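Local atomic coordinates of CmeC (Campylobacter jejuni, PDB entry 4MT4), a protein that forms a trimeric outer membrane channel of the outer membrane factor family and probably serves as the exit duct of an efflux system. Residues 51-56 with 153-158; 146-151 with 461-466; 205-210 with 409-414. All coordinates share one frame; numbering follows the deposited sequence.

Contacts 1 and 2 are neighbours, with centres 10 Å apart, and both are built on helix 129-195. Contact 1 sets helix 44-56 against it and contact 2 the end of helix 456-463; the two meet where Lys55 CG lies 3.5 Å from Asn466 O. Contact 3 stands far along the helical body: its centre is 48 Å from that of contact 1 and 58 Å from that of contact 2, and its nearest atoms remain about 33 Å and 43 Å away. Helix 201-236, used by contact 3, follows helix 129-195 in the chain. The lipid pocket formed by Cys1, Ile124, Asp125 and Leu126 draws on none of these segments.

Contact 1: residues 51-56 with 153-158; sequences DLALKN and LSVISN
On the helix whose Val155 and Ile156 touch Ala53 and Leu54, the carbonyl oxygen Leu153 O is gripped twice by a single residue. Ser157 N gives the regular helical bond to Leu153 O at 2.9 Å, and Ser157 OG adds a second to the same oxygen at 2.8 Å. The two donors approach from opposite faces of the carbonyl plane, the hydroxyl tilted 33° from it, which ties the serine side chain back onto its own helix.

The contact itself is wholly apolar. Leu54 CD2 rests 3.7 Å from Ile156 CD1 and 3.8 Å from Ile156 CG1, so one methyl of the leucine meets the longer branch of the isoleucine. The Ile156 chain, with CG1 anti to the carbonyl carbon (chi1 -65°) and CD1 extended, lays CG1 and CD1 beside the leucine methyl. Next to this pair Ala53 CB lies 4.2 Å from Val155 CG1. The small alanine accompanies a close backbone approach, 7.0 Å between Ala53 CA and Ile156 CA.

This is helix-on-helix packing midway along the helical body, where the short helix 44-56 lies against the long helix 129-195, consistent with the equatorial domain of outer membrane factors. Trp37 and Trp38 also touch Ile156, while Thr236 of helix 201-236 reaches Ala53.

At the end of helix 44-56, Lys55 NZ donates to Asn56 OD1 at 2.8 Å, in the carbonyl plane and on a lone pair (C=O...N angle 137°). The same ammonium forms a salt bridge with Asp468, and Asn56 ND2 is bonded to Thr236 O.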
loop_
_atom_site.group_PDB
_atom_site.type_symbol
_atom_site.label_atom_id
_atom_site.label_comp_id
_atom_site.label_asym_id
_atom_site.label_seq_id
_atom_site.Cartn_x
_atom_site.Cartn_y
_atom_site.Cartn_z
ATOM N N ASP B 51 25.701 -9.160 6.574
ATOM C CA ASP B 51 25.536 -10.024 7.739
ATOM C C ASP B 51 24.700 -9.336 8.813
ATOM O O ASP B 51 23.902 -9.978 9.493
ATOM C CB ASP B 51 26.894 -10.427 8.316
ATOM C CG ASP B 51 27.597 -11.475 7.476
ATOM O OD1 ASP B 51 26.932 -12.096 6.621
ATOM O OD2 ASP B 51 28.813 -11.686 7.677
ATOM N N LEU B 52 24.893 -8.029 8.960
ATOM C CA LEU B 52 24.113 -7.241 9.907
ATOM C C LEU B 52 22.639 -7.236 9.522
ATOM O O LEU B 52 21.763 -7.301 10.385
ATOM C CB LEU B 52 24.647 -5.808 9.982
ATOM C CG LEU B 52 25.929 -5.596 10.791
ATOM C CD1 LEU B 52 26.529 -4.226 10.510
ATOM C CD2 LEU B 52 25.638 -5.763 12.273
ATOM N N ALA B 53 22.374 -7.159 8.221
ATOM C CA ALA B 53 21.011 -7.212 7.712
ATOM C C ALA B 53 20.387 -8.574 7.990
ATOM O O ALA B 53 19.285 -8.663 8.527
ATOM C CB ALA B 53 20.987 -6.908 6.219
ATOM N N LEU B 54 21.110 -9.634 7.645
ATOM C CA LEU B 54 20.638 -10.998 7.865
ATOM C C LEU B 54 20.458 -11.307 9.349
ATOM O O LEU B 54 19.826 -12.298 9.714
ATOM C CB LEU B 54 21.605 -12.001 7.238
ATOM C CG LEU B 54 21.670 -11.994 5.711
ATOM C CD1 LEU B 54 22.793 -12.891 5.211
ATOM C CD2 LEU B 54 20.333 -12.422 5.120
ATOM N N LYS B 55 21.017 -10.452 10.197
ATOM C CA LYS B 55 20.928 -10.628 11.639
ATOM C C LYS B 55 19.869 -9.722 12.267
ATOM O O LYS B 55 19.133 -10.147 13.155
ATOM C CB LYS B 55 22.289 -10.362 12.286
ATOM C CG LYS B 55 22.276 -10.372 13.807
ATOM C CD LYS B 55 23.622 -9.952 14.376
ATOM C CE LYS B 55 23.578 -9.872 15.896
ATOM N NZ LYS B 55 22.572 -8.883 16.371
ATOM N N ASN B 56 19.778 -8.483 11.794
ATOM C CA ASN B 56 18.973 -7.476 12.478
ATOM C C ASN B 56 17.731 -6.979 11.729
ATOM O O ASN B 56 16.849 -6.378 12.341
ATOM C CB ASN B 56 19.854 -6.270 12.825
ATOM C CG ASN B 56 21.017 -6.637 13.730
ATOM O OD1 ASN B 56 20.893 -7.494 14.606
ATOM N ND2 ASN B 56 22.156 -5.987 13.522
ATOM N N LEU B 153 16.067 -12.404 -0.211
ATOM C CA LEU B 153 16.702 -11.869 -1.409
ATOM C C LEU B 153 16.471 -10.366 -1.537
ATOM O O LEU B 153 17.380 -9.614 -1.890
ATOM C CB LEU B 153 16.177 -12.587 -2.653
ATOM C CG LEU B 153 16.602 -12.036 -4.014
ATOM C CD1 LEU B 153 18.119 -12.014 -4.151
ATOM C CD2 LEU B 153 15.968 -12.843 -5.140
ATOM N N SER B 154 15.250 -9.939 -1.239
ATOM C CA SER B 154 14.877 -8.529 -1.312
ATOM C C SER B 154 15.656 -7.683 -0.306
ATOM O O SER B 154 16.165 -6.616 -0.644
ATOM C CB SER B 154 13.376 -8.367 -1.075
ATOM O OG SER B 154 13.015 -7.002 -0.953
ATOM N N VAL B 155 15.737 -8.167 0.929
ATOM C CA VAL B 155 16.441 -7.467 1.999
ATOM C C VAL B 155 17.932 -7.349 1.693
ATOM O O VAL B 155 18.527 -6.283 1.868
ATOM C CB VAL B 155 16.243 -8.181 3.354
ATOM C CG1 VAL B 155 17.257 -7.697 4.375
ATOM C CG2 VAL B 155 14.827 -7.964 3.860
ATOM N N ILE B 156 18.526 -8.443 1.226
ATOM C CA ILE B 156 19.942 -8.449 0.871
ATOM C C ILE B 156 20.229 -7.506 -0.296
ATOM O O ILE B 156 21.158 -6.700 -0.243
ATOM C CB ILE B 156 20.432 -9.867 0.501
ATOM C CG1 ILE B 156 20.359 -10.794 1.715
ATOM C CG2 ILE B 156 21.852 -9.822 -0.035
ATOM C CD1 ILE B 156 20.822 -12.211 1.426
ATOM N N SER B 157 19.423 -7.609 -1.348
ATOM C CA SER B 157 19.592 -6.770 -2.530
ATOM C C SER B 157 19.451 -5.290 -2.199
ATOM O O SER B 157 20.219 -4.459 -2.687
ATOM C CB SER B 157 18.581 -7.161 -3.607
ATOM O OG SER B 157 18.803 -8.488 -4.049
ATOM N N ASN B 158 18.465 -4.965 -1.368
ATOM C CA ASN B 158 18.243 -3.588 -0.950
ATOM C C ASN B 158 19.398 -3.059 -0.111
ATOM O O ASN B 158 19.776 -1.895 -0.231
ATOM C CB ASN B 158 16.933 -3.466 -0.168
ATOM C CG ASN B 158 15.709 -3.576 -1.057
ATOM O OD1 ASN B 158 15.791 -3.392 -2.271
ATOM N ND2 ASN B 158 14.563 -3.869 -0.453
#

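Contact 2: residues 146-151 with 461-466; sequences YDYEAA and KEESKN
Tyr148 and Glu149 on helix 129-195 reach across to Ser464 and Glu463 at the end of helix 456-463, and the tight part of the contact lies mainly at the outer ends of these side chains. Tyr148 OH stands 2.5 Å from Ser464 OG, a hydrogen bond so short that its exact length is doubtful. The serine hydroxyl is also bonded to Ile460 O, one turn back, which fixes its rotation. Next to this pair two carboxylates crowd together: Glu463 OE2 is 2.9 Å from Glu149 OE1 and 3.0 Å from Glu149 OE2, their planes 71° apart. Such proximity of like charges would probably raise the proton affinity of one of the two acids. Glu463 extends beyond a CG lodged between backbone N and carbonyl carbon (chi1 70°), and its OE2 also comes to the edge of the Tyr148 ring, 4.0 Å from CE2 and near the ring plane.

The backbones, by contrast, stay well apart, with 9.9 Å between Glu149 CA and Glu463 CA. On the looser side a water links Tyr148 OH, at 2.7 Å, to Glu463 O, to which it donates at 3.3 Å; this carbonyl also accepts from Arg152. Glu463 and Ser464 are partly exposed here, whereas Tyr148 and Glu149 are buried, and Leu60 and Ala63 of helix 58-79 pack against Tyr148. A polar seam of this kind fastens the chain's last helix to a long barrel helix, consistent with the equatorial region of an outer membrane factor.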
loop_
_atom_site.group_PDB
_atom_site.type_symbol
_atom_site.label_atom_id
_atom_site.label_comp_id
_atom_site.label_asym_id
_atom_site.label_seq_id
_atom_site.Cartn_x
_atom_site.Cartn_y
_atom_site.Cartn_z
ATOM N N TYR B 146 8.638 -19.857 0.582
ATOM C CA TYR B 146 9.073 -19.168 -0.625
ATOM C C TYR B 146 8.993 -17.657 -0.445
ATOM O O TYR B 146 9.793 -16.913 -1.013
ATOM C CB TYR B 146 8.230 -19.605 -1.823
ATOM C CG TYR B 146 8.428 -21.052 -2.219
ATOM C CD1 TYR B 146 9.673 -21.659 -2.110
ATOM C CD2 TYR B 146 7.369 -21.813 -2.701
ATOM C CE1 TYR B 146 9.858 -22.978 -2.472
ATOM C CE2 TYR B 146 7.545 -23.133 -3.064
ATOM C CZ TYR B 146 8.792 -23.711 -2.947
ATOM O OH TYR B 146 8.973 -25.027 -3.307
ATOM N N ASP B 147 8.019 -17.211 0.344
ATOM C CA ASP B 147 7.885 -15.796 0.673
ATOM C C ASP B 147 9.051 -15.329 1.538
ATOM O O ASP B 147 9.477 -14.180 1.449
ATOM C CB ASP B 147 6.562 -15.524 1.393
ATOM C CG ASP B 147 5.384 -15.446 0.442
ATOM O OD1 ASP B 147 5.606 -15.239 -0.769
ATOM O OD2 ASP B 147 4.232 -15.585 0.904
ATOM N N TYR B 148 9.566 -16.228 2.371
ATOM C CA TYR B 148 10.719 -15.914 3.208
ATOM C C TYR B 148 11.982 -15.797 2.364
ATOM O O TYR B 148 12.809 -14.914 2.584
ATOM C CB TYR B 148 10.915 -16.973 4.292
ATOM C CG TYR B 148 12.191 -16.796 5.089
ATOM C CD1 TYR B 148 12.289 -15.817 6.069
ATOM C CD2 TYR B 148 13.295 -17.609 4.862
ATOM C CE1 TYR B 148 13.454 -15.652 6.800
ATOM C CE2 TYR B 148 14.462 -17.451 5.586
ATOM C CZ TYR B 148 14.536 -16.471 6.554
ATOM O OH TYR B 148 15.695 -16.310 7.281
ATOM N N GLU B 149 12.123 -16.700 1.400
ATOM C CA GLU B 149 13.247 -16.671 0.473
ATOM C C GLU B 149 13.206 -15.407 -0.375
ATOM O O GLU B 149 14.236 -14.793 -0.650
ATOM C CB GLU B 149 13.238 -17.909 -0.427
ATOM C CG GLU B 149 13.411 -19.227 0.313
ATOM C CD GLU B 149 14.857 -19.519 0.676
ATOM O OE1 GLU B 149 15.707 -18.612 0.550
ATOM O OE2 GLU B 149 15.144 -20.664 1.080
ATOM N N ALA B 150 12.000 -15.026 -0.785
ATOM C CA ALA B 150 11.798 -13.808 -1.556
ATOM C C ALA B 150 12.133 -12.583 -0.715
ATOM O O ALA B 150 12.726 -11.623 -1.206
ATOM C CB ALA B 150 10.367 -13.732 -2.061
ATOM N N ALA B 151 11.752 -12.626 0.556
ATOM C CA ALA B 151 12.025 -11.529 1.474
ATOM C C ALA B 151 13.517 -11.422 1.769
ATOM O O ALA B 151 14.057 -10.324 1.879
ATOM C CB ALA B 151 11.241 -11.707 2.763
ATOM N N LYS B 461 16.586 -23.159 7.408
ATOM C CA LYS B 461 17.165 -23.324 8.736
ATOM C C LYS B 461 18.670 -23.064 8.722
ATOM O O LYS B 461 19.213 -22.467 9.654
ATOM C CB LYS B 461 16.877 -24.728 9.276
ATOM C CG LYS B 461 17.459 -24.992 10.656
ATOM C CD LYS B 461 16.914 -26.274 11.266
ATOM C CE LYS B 461 17.423 -26.460 12.687
ATOM N NZ LYS B 461 16.781 -27.614 13.375
ATOM N N GLU B 462 19.337 -23.503 7.659
ATOM C CA GLU B 462 20.781 -23.331 7.532
ATOM C C GLU B 462 21.171 -21.868 7.325
ATOM O O GLU B 462 22.178 -21.408 7.862
ATOM C CB GLU B 462 21.316 -24.184 6.377
ATOM C CG GLU B 462 22.750 -23.874 5.962
ATOM C CD GLU B 462 23.742 -24.028 7.099
ATOM O OE1 GLU B 462 23.594 -24.976 7.899
ATOM O OE2 GLU B 462 24.667 -23.193 7.193
ATOM N N GLU B 463 20.367 -21.137 6.560
ATOM C CA GLU B 463 20.698 -19.759 6.202
ATOM C C GLU B 463 20.160 -18.736 7.205
ATOM O O GLU B 463 20.492 -17.554 7.128
ATOM C CB GLU B 463 20.172 -19.437 4.800
ATOM C CG GLU B 463 18.658 -19.352 4.709
ATOM C CD GLU B 463 18.162 -19.288 3.278
ATOM O OE1 GLU B 463 19.003 -19.281 2.354
ATOM O OE2 GLU B 463 16.931 -19.249 3.077
ATOM N N SER B 464 19.335 -19.195 8.142
ATOM C CA SER B 464 18.766 -18.314 9.161
ATOM C C SER B 464 19.467 -18.502 10.502
ATOM O O SER B 464 18.932 -18.147 11.551
ATOM C CB SER B 464 17.266 -18.568 9.319
ATOM O OG SER B 464 16.596 -18.457 8.076
ATOM N N LYS B 465 20.670 -19.062 10.449
ATOM C CA LYS B 465 21.464 -19.364 11.637
ATOM C C LYS B 465 21.691 -18.154 12.540
ATOM O O LYS B 465 21.616 -18.265 13.765
ATOM C CB LYS B 465 22.813 -19.947 11.211
ATOM C CG LYS B 465 23.347 -19.311 9.936
ATOM C CD LYS B 465 24.700 -19.869 9.522
ATOM C CE LYS B 465 25.832 -19.222 10.298
ATOM N NZ LYS B 465 27.136 -19.399 9.599
ATOM N N ASN B 466 21.966 -17.003 11.934
ATOM C CA ASN B 466 22.334 -15.809 12.686
ATOM C C ASN B 466 21.190 -14.814 12.862
ATOM O O ASN B 466 21.393 -13.715 13.380
ATOM C CB ASN B 466 23.517 -15.109 12.013
ATOM C CG ASN B 466 24.758 -15.980 11.963
ATOM O OD1 ASN B 466 25.396 -16.110 10.918
ATOM N ND2 ASN B 466 25.108 -16.578 13.096
HETATM O O HOH W 1 18.080 -15.404 6.545
#

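Contact 3: residues 205-210 with 409-414; sequences AQARAN and MSLQDY
Apolar packing centres on Leu411, whose CD2 reaches the backbone and side chains of the facing helix. This methyl lies 4.1 Å from Ala207 N, 4.2 Å from Ala207 CB and also 4.2 Å from Gln206 CB. Holding CG anti to the backbone N (chi1 175°) carries it there, and Asn190 of helix 129-195 touches both Ala207 and Leu411.

Polar groups meet more loosely. The extended side chains of Gln206 and Gln412 bring Gln206 NE2 to 3.5 Å from Gln412 OE1, a long approach that is not a hydrogen bond, with the amide planes 83° apart. Gln206 NE2 is also 3.8 Å from Gln412 CB, so the amide end lies obliquely beside the start of the other side chain.

Within 409-414 a capping bond closes the start of the helix. Ser410 is the N-cap of helix 411-445, its OG accepting from Asp413 N at 3.3 Å with an N-H...O angle of 160°.

Contacts between subunits flank the pair: Ala205 packs on Ile396 of the second subunit and Met409 on Tyr202 of the third. Both helices start close by, as expected at the far end of the helical barrel of an outer membrane factor, where coiled-coil helices turn back.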
loop_
_atom_site.group_PDB
_atom_site.type_symbol
_atom_site.label_atom_id
_atom_site.label_comp_id
_atom_site.label_asym_id
_atom_site.label_seq_id
_atom_site.Cartn_x
_atom_site.Cartn_y
_atom_site.Cartn_z
ATOM N N ALA B 205 33.034 39.364 -8.191
ATOM C CA ALA B 205 31.673 38.875 -8.007
ATOM C C ALA B 205 31.512 37.482 -8.605
ATOM O O ALA B 205 30.769 36.654 -8.079
ATOM C CB ALA B 205 30.672 39.840 -8.624
ATOM N N GLN B 206 32.216 37.227 -9.705
ATOM C CA GLN B 206 32.171 35.921 -10.353
ATOM C C GLN B 206 32.868 34.864 -9.505
ATOM O O GLN B 206 32.434 33.714 -9.447
ATOM C CB GLN B 206 32.806 35.983 -11.742
ATOM C CG GLN B 206 31.973 36.732 -12.771
ATOM C CD GLN B 206 32.564 36.661 -14.165
ATOM O OE1 GLN B 206 33.780 36.737 -14.342
ATOM N NE2 GLN B 206 31.703 36.508 -15.164
ATOM N N ALA B 207 33.951 35.261 -8.847
ATOM C CA ALA B 207 34.679 34.364 -7.959
ATOM C C ALA B 207 33.864 34.077 -6.701
ATOM O O ALA B 207 33.922 32.978 -6.148
ATOM C CB ALA B 207 36.032 34.958 -7.593
ATOM N N ARG B 208 33.101 35.071 -6.261
ATOM C CA ARG B 208 32.272 34.927 -5.071
ATOM C C ARG B 208 31.029 34.090 -5.361
ATOM O O ARG B 208 30.649 33.235 -4.562
ATOM C CB ARG B 208 31.870 36.299 -4.527
ATOM C CG ARG B 208 30.877 36.246 -3.379
ATOM C CD ARG B 208 31.100 37.378 -2.388
ATOM N NE ARG B 208 31.603 36.880 -1.111
ATOM C CZ ARG B 208 30.830 36.515 -0.094
ATOM N NH1 ARG B 208 29.510 36.597 -0.198
ATOM N NH2 ARG B 208 31.374 36.070 1.030
ATOM N N ALA B 209 30.403 34.344 -6.507
ATOM C CA ALA B 209 29.245 33.569 -6.942
ATOM C C ALA B 209 29.622 32.102 -7.094
ATOM O O ALA B 209 28.853 31.210 -6.738
ATOM C CB ALA B 209 28.696 34.115 -8.252
ATOM N N ASN B 210 30.818 31.864 -7.621
ATOM C CA ASN B 210 31.334 30.513 -7.787
ATOM C C ASN B 210 31.592 29.843 -6.440
ATOM O O ASN B 210 31.350 28.650 -6.273
ATOM C CB ASN B 210 32.616 30.539 -8.622
ATOM C CG ASN B 210 33.199 29.160 -8.836
ATOM O OD1 ASN B 210 32.757 28.414 -9.710
ATOM N ND2 ASN B 210 34.206 28.813 -8.041
ATOM N N MET B 409 43.345 33.475 -20.379
ATOM C CA MET B 409 41.960 33.019 -20.335
ATOM C C MET B 409 41.186 33.768 -19.256
ATOM O O MET B 409 41.683 33.966 -18.148
ATOM C CB MET B 409 41.886 31.509 -20.093
ATOM C CG MET B 409 40.461 30.976 -19.993
ATOM S SD MET B 409 40.356 29.183 -19.821
ATOM C CE MET B 409 40.996 28.647 -21.406
ATOM N N SER B 410 39.969 34.186 -19.590
ATOM C CA SER B 410 39.112 34.887 -18.643
ATOM C C SER B 410 38.749 33.984 -17.470
ATOM O O SER B 410 38.736 32.758 -17.600
ATOM C CB SER B 410 37.840 35.382 -19.335
ATOM O OG SER B 410 37.043 34.292 -19.765
ATOM N N LEU B 411 38.464 34.597 -16.325
ATOM C CA LEU B 411 38.073 33.859 -15.130
ATOM C C LEU B 411 36.801 33.057 -15.377
ATOM O O LEU B 411 36.672 31.921 -14.924
ATOM C CB LEU B 411 37.870 34.816 -13.954
ATOM C CG LEU B 411 37.337 34.212 -12.652
ATOM C CD1 LEU B 411 38.331 33.225 -12.056
ATOM C CD2 LEU B 411 36.993 35.306 -11.653
ATOM N N GLN B 412 35.871 33.663 -16.108
ATOM C CA GLN B 412 34.597 33.035 -16.438
ATOM C C GLN B 412 34.781 31.730 -17.207
ATOM O O GLN B 412 34.167 30.714 -16.877
ATOM C CB GLN B 412 33.733 34.001 -17.248
ATOM C CG GLN B 412 32.434 33.407 -17.752
ATOM C CD GLN B 412 31.628 34.395 -18.570
ATOM O OE1 GLN B 412 31.916 35.590 -18.578
ATOM N NE2 GLN B 412 30.612 33.897 -19.267
ATOM N N ASP B 413 35.626 31.765 -18.233
ATOM C CA ASP B 413 35.927 30.572 -19.017
ATOM C C ASP B 413 36.647 29.522 -18.176
ATOM O O ASP B 413 36.468 28.323 -18.377
ATOM C CB ASP B 413 36.774 30.931 -20.242
ATOM C CG ASP B 413 35.944 31.482 -21.385
ATOM O OD1 ASP B 413 34.787 31.886 -21.145
ATOM O OD2 ASP B 413 36.452 31.515 -22.526
ATOM N N TYR B 414 37.457 29.981 -17.226
ATOM C CA TYR B 414 38.206 29.075 -16.363
ATOM C C TYR B 414 37.291 28.375 -15.360
ATOM O O TYR B 414 37.403 27.168 -15.145
ATOM C CB TYR B 414 39.315 29.832 -15.629
ATOM C CG TYR B 414 39.975 29.030 -14.530
ATOM C CD1 TYR B 414 40.682 27.870 -14.818
ATOM C CD2 TYR B 414 39.896 29.437 -13.205
ATOM C CE1 TYR B 414 41.285 27.135 -13.816
ATOM C CE2 TYR B 414 40.497 28.711 -12.197
ATOM C CZ TYR B 414 41.190 27.559 -12.508
ATOM O OH TYR B 414 41.793 26.828 -11.509
#